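Local structure of fibronectin type III domain-containing protein (Simiduia agarivorans, 6P2K) at residues 61-67 and 101-107; 512-518 and 569-575; 530-536 and 554-560. The protein is a family GH74 glycoside hydrolase that probably cleaves xyloglucan-type beta-glucans with this beta-propeller part of a longer fibronectin type III-containing protein. The contacts are given in a common frame with arbitrary orientation. Numbering follows the deposited sequence.

Interaction 1. Residues 61-67 and 101-107; sequences FAVAVTP and SIASIAF
This is a buried apolar contact between the first strands of two consecutive four-stranded antiparallel sheets, residues 61-67 and 101-107. Strands 61-66 and 102-107 run the same way, 23° apart, and their axes approach to 5.1 Å. CA-CA register pairs F61 with A103 (4.7 Å), A64 with I105 (6.2 Å) and T66 with F107 (7.4 Å). The backbones are extended apart from F61 (psi -16°) and A103 (psi 13°); F61 and A62 both face G76 in a classic beta bulge. F61 CB lies 3.6 Å from A103 CB, and the m rotamer takes the ring to S101, with F61 CE2 3.4 Å from S101 OG, which is hydrogen-bonded to G120 O. Small residues follow: A62 CB is 4.1 Å from I105 CD1, and A64 CB is 3.8 Å from I105 CB. F107 (m, chi2 88°) closes the far end; P67 CD sits 3.6 Å from its ring centroid and T66 CA 4.1 Å, both CH-pi contacts over the face. Parallel first strands joined by side chains, each hydrogen-bonded into its own sheet, mark neighbouring beta-propeller blades.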
loop_
_atom_site.group_PDB
_atom_site.type_symbol
_atom_site.label_atom_id
_atom_site.label_comp_id
_atom_site.label_asym_id
_atom_site.label_seq_id
_atom_site.Cartn_x
_atom_site.Cartn_y
_atom_site.Cartn_z
ATOM N N PHE B 61 17.170 51.963 12.743
ATOM C CA PHE B 61 18.121 51.451 13.717
ATOM C C PHE B 61 17.712 51.696 15.162
ATOM O O PHE B 61 18.280 51.062 16.057
ATOM C CB PHE B 61 19.508 52.071 13.484
ATOM C CG PHE B 61 20.167 51.628 12.211
ATOM C CD1 PHE B 61 20.293 50.283 11.909
ATOM C CD2 PHE B 61 20.666 52.558 11.316
ATOM C CE1 PHE B 61 20.902 49.875 10.738
ATOM C CE2 PHE B 61 21.274 52.154 10.143
ATOM C CZ PHE B 61 21.390 50.811 9.855
ATOM N N ALA B 62 16.756 52.587 15.419
ATOM C CA ALA B 62 16.386 52.907 16.791
ATOM C C ALA B 62 15.012 53.561 16.825
ATOM O O ALA B 62 14.636 54.300 15.911
ATOM C CB ALA B 62 17.419 53.827 17.450
ATOM N N VAL B 63 14.273 53.277 17.894
ATOM C CA VAL B 63 12.989 53.909 18.178
ATOM C C VAL B 63 12.949 54.241 19.663
ATOM O O VAL B 63 13.354 53.428 20.500
ATOM C CB VAL B 63 11.797 53.007 17.788
ATOM C CG1 VAL B 63 10.478 53.684 18.126
ATOM C CG2 VAL B 63 11.842 52.654 16.312
ATOM N N ALA B 64 12.466 55.438 19.992
ATOM C CA ALA B 64 12.339 55.856 21.382
ATOM C C ALA B 64 11.066 56.669 21.558
ATOM O O ALA B 64 10.781 57.565 20.759
ATOM C CB ALA B 64 13.552 56.674 21.836
ATOM N N VAL B 65 10.307 56.351 22.603
ATOM C CA VAL B 65 9.105 57.091 22.970
ATOM C C VAL B 65 9.448 58.022 24.122
ATOM O O VAL B 65 10.152 57.630 25.058
ATOM C CB VAL B 65 7.957 56.134 23.349
ATOM C CG1 VAL B 65 6.640 56.881 23.398
ATOM C CG2 VAL B 65 7.879 54.983 22.362
ATOM N N THR B 66 8.956 59.249 24.059
ATOM C CA THR B 66 9.301 60.229 25.080
ATOM C C THR B 66 8.658 59.857 26.410
ATOM O O THR B 66 7.448 59.607 26.460
ATOM C CB THR B 66 8.858 61.626 24.672
ATOM O OG1 THR B 66 7.449 61.624 24.421
ATOM C CG2 THR B 66 9.604 62.079 23.434
ATOM N N PRO B 67 9.425 59.795 27.494
ATOM C CA PRO B 67 8.816 59.646 28.819
ATOM C C PRO B 67 7.814 60.760 29.091
ATOM O O PRO B 67 8.124 61.945 28.960
ATOM C CB PRO B 67 10.019 59.724 29.767
ATOM C CG PRO B 67 11.169 59.253 28.934
ATOM C CD PRO B 67 10.895 59.747 27.547
ATOM N N SER B 101 23.349 58.741 9.953
ATOM C CA SER B 101 22.770 57.512 10.492
ATOM C C SER B 101 22.794 57.524 12.015
ATOM O O SER B 101 23.852 57.701 12.627
ATOM C CB SER B 101 23.530 56.296 9.964
ATOM O OG SER B 101 22.870 55.096 10.316
ATOM N N ILE B 102 21.629 57.310 12.626
ATOM C CA ILE B 102 21.463 57.372 14.075
ATOM C C ILE B 102 20.885 56.052 14.564
ATOM O O ILE B 102 19.903 55.551 14.002
ATOM C CB ILE B 102 20.564 58.551 14.484
ATOM C CG1 ILE B 102 21.229 59.862 14.093
ATOM C CG2 ILE B 102 20.279 58.547 15.974
ATOM C CD1 ILE B 102 20.294 60.999 14.127
ATOM N N ALA B 103 21.486 55.501 15.624
ATOM C CA ALA B 103 21.087 54.202 16.148
ATOM C C ALA B 103 20.874 54.195 17.657
ATOM O O ALA B 103 20.760 53.113 18.243
ATOM C CB ALA B 103 22.124 53.138 15.775
ATOM N N SER B 104 20.811 55.359 18.303
ATOM C CA SER B 104 20.583 55.426 19.741
ATOM C C SER B 104 19.884 56.733 20.080
ATOM O O SER B 104 20.283 57.795 19.594
ATOM C CB SER B 104 21.899 55.322 20.524
ATOM O OG SER B 104 22.781 54.375 19.949
ATOM N N ILE B 105 18.843 56.653 20.909
ATOM C CA ILE B 105 18.177 57.833 21.455
ATOM C C ILE B 105 17.944 57.598 22.941
ATOM O O ILE B 105 17.425 56.548 23.333
ATOM C CB ILE B 105 16.843 58.141 20.744
ATOM C CG1 ILE B 105 17.011 58.102 19.225
ATOM C CG2 ILE B 105 16.315 59.499 21.174
ATOM C CD1 ILE B 105 15.835 57.477 18.500
ATOM N N ALA B 106 18.331 58.569 23.767
ATOM C CA ALA B 106 18.207 58.442 25.213
ATOM C C ALA B 106 17.752 59.764 25.811
ATOM O O ALA B 106 18.213 60.833 25.400
ATOM C CB ALA B 106 19.531 58.005 25.853
ATOM N N PHE B 107 16.853 59.681 26.788
ATOM C CA PHE B 107 16.307 60.844 27.471
ATOM C C PHE B 107 16.916 60.987 28.862
ATOM O O PHE B 107 17.410 60.025 29.454
ATOM C CB PHE B 107 14.782 60.742 27.585
ATOM C CG PHE B 107 14.076 60.655 26.262
ATOM C CD1 PHE B 107 13.865 59.431 25.654
ATOM C CD2 PHE B 107 13.619 61.798 25.632
ATOM C CE1 PHE B 107 13.214 59.348 24.441
ATOM C CE2 PHE B 107 12.968 61.721 24.418
ATOM C CZ PHE B 107 12.764 60.493 23.823
#

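Interaction 2. Residues 512-518 and 569-575; sequences RDVAVSP and IARKIAP
R512, D513 and P575 lose the most surface where strand 512-516 runs beside strand 572-575, N-to-C directions 18° apart and axes 6.1 Å at closest. CA-CA register is D513-K572 (5.5 Å), A515-I573 (5.9 Å) and S517-P575 (5.3 Å); segment 569-575 turns a corner at R571 (psi -34°). R512 CB lies 3.1 Å from A570 O; chi1 to chi3, all t, carry CD to 3.7 Å from I569 CG2. R571 CD lies over its guanidinium face, 3.4 Å from R512 NH2. R512 NH2 and R571 NE are only 3.9 Å apart, but R571 NE forms a salt bridge with D617, and R512 has a cation-pi contact with W616. A water donates to R512 O (2.5 Å) and R571 O (2.7 Å). D513, chi1 t, accepts I573 N at OD2 (2.8 Å, 169°), while OD1 binds zinc together with D405. At the other end P575 CB is 3.9 Å from P518 CD and 3.8 Å from S517 CA. The carboxylate of D513 thus does two jobs: its OD2 ties the side chain of one sheet's first strand to the backbone NH of the next, so one carboxylate serves both the zinc site and the junction between what are probably adjacent propeller blades.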
loop_
_atom_site.group_PDB
_atom_site.type_symbol
_atom_site.label_atom_id
_atom_site.label_comp_id
_atom_site.label_asym_id
_atom_site.label_seq_id
_atom_site.Cartn_x
_atom_site.Cartn_y
_atom_site.Cartn_z
ATOM N N ARG B 512 18.843 30.975 -13.188
ATOM C CA ARG B 512 18.315 32.249 -12.707
ATOM C C ARG B 512 16.848 32.434 -13.075
ATOM O O ARG B 512 16.111 33.109 -12.348
ATOM C CB ARG B 512 19.152 33.416 -13.225
ATOM C CG ARG B 512 18.878 34.685 -12.448
ATOM C CD ARG B 512 19.832 35.811 -12.775
ATOM N NE ARG B 512 19.459 37.013 -12.035
ATOM C CZ ARG B 512 19.620 38.253 -12.484
ATOM N NH1 ARG B 512 20.158 38.463 -13.679
ATOM N NH2 ARG B 512 19.239 39.285 -11.736
ATOM N N ASP B 513 16.393 31.846 -14.179
ATOM C CA ASP B 513 14.959 31.710 -14.384
ATOM C C ASP B 513 14.650 30.330 -14.944
ATOM O O ASP B 513 15.478 29.694 -15.602
ATOM C CB ASP B 513 14.377 32.796 -15.303
ATOM C CG ASP B 513 12.850 32.945 -15.159
ATOM O OD1 ASP B 513 12.306 32.888 -14.021
ATOM O OD2 ASP B 513 12.188 33.136 -16.205
ATOM N N VAL B 514 13.443 29.877 -14.628
ATOM C CA VAL B 514 12.864 28.629 -15.099
ATOM C C VAL B 514 11.452 28.970 -15.543
ATOM O O VAL B 514 10.711 29.616 -14.795
ATOM C CB VAL B 514 12.842 27.559 -13.989
ATOM C CG1 VAL B 514 12.041 26.345 -14.422
ATOM C CG2 VAL B 514 14.256 27.178 -13.568
ATOM N N ALA B 515 11.083 28.573 -16.759
ATOM C CA ALA B 515 9.787 28.971 -17.287
ATOM C C ALA B 515 9.163 27.845 -18.094
ATOM O O ALA B 515 9.852 27.135 -18.835
ATOM C CB ALA B 515 9.903 30.236 -18.150
ATOM N N VAL B 516 7.846 27.704 -17.953
ATOM C CA VAL B 516 7.066 26.665 -18.613
ATOM C C VAL B 516 6.445 27.243 -19.878
ATOM O O VAL B 516 5.963 28.386 -19.887
ATOM C CB VAL B 516 5.987 26.122 -17.656
ATOM C CG1 VAL B 516 5.133 25.085 -18.336
ATOM C CG2 VAL B 516 6.636 25.547 -16.402
ATOM N N SER B 517 6.465 26.466 -20.952
ATOM C CA SER B 517 5.847 26.901 -22.202
ATOM C C SER B 517 4.332 26.908 -22.069
ATOM O O SER B 517 3.745 25.861 -21.769
ATOM C CB SER B 517 6.260 25.980 -23.348
ATOM O OG SER B 517 5.309 26.019 -24.403
ATOM N N PRO B 518 3.657 28.042 -22.285
ATOM C CA PRO B 518 2.187 28.024 -22.251
ATOM C C PRO B 518 1.582 27.183 -23.360
ATOM O O PRO B 518 0.486 26.640 -23.179
ATOM C CB PRO B 518 1.810 29.505 -22.395
ATOM C CG PRO B 518 3.033 30.262 -21.977
ATOM C CD PRO B 518 4.192 29.409 -22.416
ATOM N N ILE B 569 23.638 34.994 -19.030
ATOM C CA ILE B 569 22.758 34.950 -17.867
ATOM C C ILE B 569 21.388 35.452 -18.293
ATOM O O ILE B 569 21.283 36.452 -19.009
ATOM C CB ILE B 569 23.302 35.797 -16.697
ATOM C CG1 ILE B 569 24.689 35.321 -16.273
ATOM C CG2 ILE B 569 22.354 35.750 -15.512
ATOM C CD1 ILE B 569 25.433 36.311 -15.397
ATOM N N ALA B 570 20.337 34.764 -17.854
ATOM C CA ALA B 570 18.967 35.165 -18.143
ATOM C C ALA B 570 18.277 35.602 -16.860
ATOM O O ALA B 570 18.368 34.918 -15.838
ATOM C CB ALA B 570 18.179 34.029 -18.798
ATOM N N ARG B 571 17.587 36.739 -16.918
ATOM C CA ARG B 571 16.780 37.190 -15.792
ATOM C C ARG B 571 15.339 36.706 -15.887
ATOM O O ARG B 571 14.723 36.409 -14.858
ATOM C CB ARG B 571 16.818 38.719 -15.699
ATOM C CG ARG B 571 15.857 39.323 -14.677
ATOM C CD ARG B 571 16.240 38.966 -13.251
ATOM N NE ARG B 571 15.439 39.705 -12.277
ATOM C CZ ARG B 571 14.217 39.351 -11.892
ATOM N NH1 ARG B 571 13.651 38.259 -12.397
ATOM N NH2 ARG B 571 13.561 40.087 -11.004
ATOM N N LYS B 572 14.794 36.607 -17.096
ATOM C CA LYS B 572 13.452 36.087 -17.295
ATOM C C LYS B 572 13.385 35.394 -18.647
ATOM O O LYS B 572 13.912 35.904 -19.638
ATOM C CB LYS B 572 12.396 37.197 -17.220
ATOM C CG LYS B 572 11.011 36.741 -17.644
ATOM C CD LYS B 572 9.911 37.425 -16.855
ATOM C CE LYS B 572 8.565 36.769 -17.132
ATOM N NZ LYS B 572 7.432 37.651 -16.741
ATOM N N ILE B 573 12.745 34.229 -18.674
ATOM C CA ILE B 573 12.491 33.487 -19.901
ATOM C C ILE B 573 11.014 33.623 -20.231
ATOM O O ILE B 573 10.156 33.396 -19.368
ATOM C CB ILE B 573 12.888 32.008 -19.765
ATOM C CG1 ILE B 573 14.381 31.880 -19.456
ATOM C CG2 ILE B 573 12.538 31.248 -21.030
ATOM C CD1 ILE B 573 14.815 30.455 -19.152
ATOM N N ALA B 574 10.716 34.002 -21.475
ATOM C CA ALA B 574 9.348 34.225 -21.938
ATOM C C ALA B 574 9.083 33.322 -23.135
ATOM O O ALA B 574 9.320 33.719 -24.287
ATOM C CB ALA B 574 9.120 35.694 -22.294
ATOM N N PRO B 575 8.600 32.102 -22.911
ATOM C CA PRO B 575 8.247 31.236 -24.040
ATOM C C PRO B 575 7.065 31.800 -24.809
ATOM O O PRO B 575 6.180 32.452 -24.248
ATOM C CB PRO B 575 7.892 29.900 -23.374
ATOM C CG PRO B 575 8.475 29.984 -21.987
ATOM C CD PRO B 575 8.378 31.435 -21.619
HETATM O O HOH W 1 14.676 35.154 -12.438
#

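Interaction 3. Residues 530-536 and 554-560; sequences NYGMYMV and VTQIYEG. With ZN (zinc ion), chain P.
Backbone hydrogen bonds dominate between 530-536 and 554-560, the third and fourth strands of one antiparallel sheet (axes 4.4 Å apart, directions 145°). M535 and T555 form a hydrogen-bonded pair (M535 N to T555 O 2.6 Å, T555 N to M535 O 2.8 Å). M533 N donates to Y558 O (2.9 Å), and M533 O receives both I557 N (3.0 Å) and Y558 N (3.3 Å), so I557 (psi -9°) and Y558 make a classic bulge and shift the register by one. G560 N reaches Y531 O at 2.7 Å. G532, at phi/psi 150/-170°, brings its CA within 3.1 Å of Y558 O, where a CB would clash. Apolar contacts flank this ladder: M533 CG to I557 CD1 and M535 CB to I557 CG2 (both 4.0 Å), and, just before strand 555-559 begins, V554 CG1 to V536 CG2 (4.1 Å). Metal binding ends the strand: E559 chelates zinc through OE1 (2.0 Å) and OE2 (2.2 Å), with a water at 2.1 Å. D562 and D566 complete its protein ligands, making the outer edge of a propeller blade a carboxylate-rich zinc site.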
loop_
_atom_site.group_PDB
_atom_site.type_symbol
_atom_site.label_atom_id
_atom_site.label_comp_id
_atom_site.label_asym_id
_atom_site.label_seq_id
_atom_site.Cartn_x
_atom_site.Cartn_y
_atom_site.Cartn_z
ATOM N N ASN B 530 26.063 31.341 -17.062
ATOM C CA ASN B 530 27.393 31.168 -17.644
ATOM C C ASN B 530 27.579 29.817 -18.317
ATOM O O ASN B 530 28.714 29.424 -18.607
ATOM C CB ASN B 530 28.498 31.398 -16.606
ATOM C CG ASN B 530 28.493 32.813 -16.065
ATOM O OD1 ASN B 530 28.455 33.030 -14.853
ATOM N ND2 ASN B 530 28.512 33.788 -16.967
ATOM N N TYR B 531 26.494 29.100 -18.595
ATOM C CA TYR B 531 26.576 27.854 -19.349
ATOM C C TYR B 531 25.687 27.857 -20.582
ATOM O O TYR B 531 26.173 27.589 -21.685
ATOM C CB TYR B 531 26.229 26.663 -18.443
ATOM C CG TYR B 531 27.308 26.359 -17.432
ATOM C CD1 TYR B 531 28.373 25.529 -17.753
ATOM C CD2 TYR B 531 27.271 26.914 -16.160
ATOM C CE1 TYR B 531 29.371 25.252 -16.833
ATOM C CE2 TYR B 531 28.265 26.646 -15.232
ATOM C CZ TYR B 531 29.311 25.816 -15.574
ATOM O OH TYR B 531 30.298 25.548 -14.649
ATOM N N GLY B 532 24.403 28.153 -20.435
ATOM C CA GLY B 532 23.517 28.243 -21.575
ATOM C C GLY B 532 22.097 27.870 -21.192
ATOM O O GLY B 532 21.763 27.730 -20.018
ATOM N N MET B 533 21.263 27.716 -22.217
ATOM C CA MET B 533 19.850 27.415 -22.029
ATOM C C MET B 533 19.582 25.938 -22.271
ATOM O O MET B 533 20.072 25.353 -23.244
ATOM C CB MET B 533 18.969 28.251 -22.955
ATOM C CG MET B 533 17.487 28.126 -22.617
ATOM S SD MET B 533 16.452 29.352 -23.427
ATOM C CE MET B 533 16.647 30.740 -22.316
ATOM N N TYR B 534 18.785 25.346 -21.385
ATOM C CA TYR B 534 18.480 23.926 -21.427
ATOM C C TYR B 534 16.971 23.734 -21.368
ATOM O O TYR B 534 16.221 24.629 -20.970
ATOM C CB TYR B 534 19.172 23.172 -20.284
ATOM C CG TYR B 534 20.676 23.257 -20.370
ATOM C CD1 TYR B 534 21.351 24.408 -19.976
ATOM C CD2 TYR B 534 21.423 22.196 -20.867
ATOM C CE1 TYR B 534 22.725 24.496 -20.071
ATOM C CE2 TYR B 534 22.798 22.276 -20.956
ATOM C CZ TYR B 534 23.441 23.430 -20.564
ATOM O OH TYR B 534 24.811 23.516 -20.654
ATOM N N MET B 535 16.538 22.549 -21.781
ATOM C CA MET B 535 15.123 22.269 -21.970
ATOM C C MET B 535 14.801 20.888 -21.427
ATOM O O MET B 535 15.540 19.933 -21.674
ATOM C CB MET B 535 14.755 22.357 -23.457
ATOM C CG MET B 535 13.313 22.027 -23.780
ATOM S SD MET B 535 12.907 22.441 -25.489
ATOM C CE MET B 535 13.770 21.143 -26.374
ATOM N N VAL B 536 13.714 20.793 -20.672
ATOM C CA VAL B 536 13.079 19.519 -20.363
ATOM C C VAL B 536 11.932 19.365 -21.352
ATOM O O VAL B 536 10.920 20.069 -21.260
ATOM C CB VAL B 536 12.593 19.457 -18.910
ATOM C CG1 VAL B 536 11.781 18.189 -18.681
ATOM C CG2 VAL B 536 13.783 19.511 -17.955
ATOM N N VAL B 554 18.588 16.264 -19.701
ATOM C CA VAL B 554 17.982 17.479 -20.231
ATOM C C VAL B 554 18.508 17.677 -21.646
ATOM O O VAL B 554 19.402 16.949 -22.095
ATOM C CB VAL B 554 18.281 18.707 -19.353
ATOM C CG1 VAL B 554 17.765 18.497 -17.938
ATOM C CG2 VAL B 554 19.776 19.003 -19.344
ATOM N N THR B 555 17.959 18.655 -22.357
ATOM C CA THR B 555 18.411 19.006 -23.696
ATOM C C THR B 555 19.013 20.404 -23.672
ATOM O O THR B 555 18.375 21.348 -23.201
ATOM C CB THR B 555 17.258 18.959 -24.700
ATOM O OG1 THR B 555 16.590 17.694 -24.612
ATOM C CG2 THR B 555 17.778 19.165 -26.122
ATOM N N GLN B 556 20.234 20.534 -24.176
ATOM C CA GLN B 556 20.823 21.853 -24.359
ATOM C C GLN B 556 20.354 22.433 -25.686
ATOM O O GLN B 556 20.438 21.772 -26.725
ATOM C CB GLN B 556 22.350 21.782 -24.329
ATOM C CG GLN B 556 23.012 23.152 -24.363
ATOM C CD GLN B 556 24.526 23.079 -24.389
ATOM O OE1 GLN B 556 25.148 22.512 -23.492
ATOM N NE2 GLN B 556 25.128 23.656 -25.423
ATOM N N ILE B 557 19.854 23.665 -25.654
ATOM C CA ILE B 557 19.426 24.347 -26.871
ATOM C C ILE B 557 20.236 25.599 -27.171
ATOM O O ILE B 557 20.095 26.154 -28.271
ATOM C CB ILE B 557 17.917 24.682 -26.838
ATOM C CG1 ILE B 557 17.613 25.785 -25.827
ATOM C CG2 ILE B 557 17.104 23.438 -26.508
ATOM C CD1 ILE B 557 16.137 26.143 -25.774
ATOM N N TYR B 558 21.095 26.053 -26.258
ATOM C CA TYR B 558 21.897 27.247 -26.500
ATOM C C TYR B 558 23.138 27.218 -25.616
ATOM O O TYR B 558 23.018 27.070 -24.397
ATOM C CB TYR B 558 21.076 28.515 -26.226
ATOM C CG TYR B 558 21.856 29.801 -26.392
ATOM C CD1 TYR B 558 22.135 30.308 -27.656
ATOM C CD2 TYR B 558 22.319 30.506 -25.282
ATOM C CE1 TYR B 558 22.850 31.484 -27.815
ATOM C CE2 TYR B 558 23.033 31.685 -25.429
ATOM C CZ TYR B 558 23.294 32.167 -26.699
ATOM O OH TYR B 558 24.002 33.331 -26.864
ATOM N N GLU B 559 24.320 27.356 -26.222
ATOM C CA GLU B 559 25.555 27.508 -25.457
ATOM C C GLU B 559 25.751 28.977 -25.115
ATOM O O GLU B 559 25.646 29.847 -25.987
ATOM C CB GLU B 559 26.784 26.975 -26.207
ATOM C CG GLU B 559 27.182 27.690 -27.528
ATOM C CD GLU B 559 28.177 28.865 -27.386
ATOM O OE1 GLU B 559 28.412 29.558 -28.394
ATOM O OE2 GLU B 559 28.725 29.128 -26.295
ATOM N N GLY B 560 26.024 29.245 -23.842
ATOM C CA GLY B 560 26.302 30.590 -23.386
ATOM C C GLY B 560 27.622 30.652 -22.649
ATOM O O GLY B 560 27.707 31.193 -21.543
HETATM ZN ZN ZN P . 29.551 30.864 -27.358
HETATM O O HOH W 2 14.496 16.911 -22.871
HETATM O O HOH W 3 30.136 31.704 -29.165
#

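How the interactions relate
Interactions 2 and 3 share the sheet formed by strands 511-516, 524-528, 532-536 and 555-559: interaction 2 joins its first strand to the next sheet, interaction 3 pairs its last two. Their centres are 12 Å apart, and they touch where I573 CD1 meets M533 CE at 3.7 Å. Along the chain, interaction 3 nests within the loop closed by interaction 2, strand 567-575 following strand 555-559. Interaction 1 precedes both and lies across the chain's centre, about 46 and 53 Å away between centres. This separation fits the two tandem seven-bladed propellers of GH74 enzymes, with the same blade-to-blade arrangement of parallel first strands, interactions 1 and 2, recurring in each.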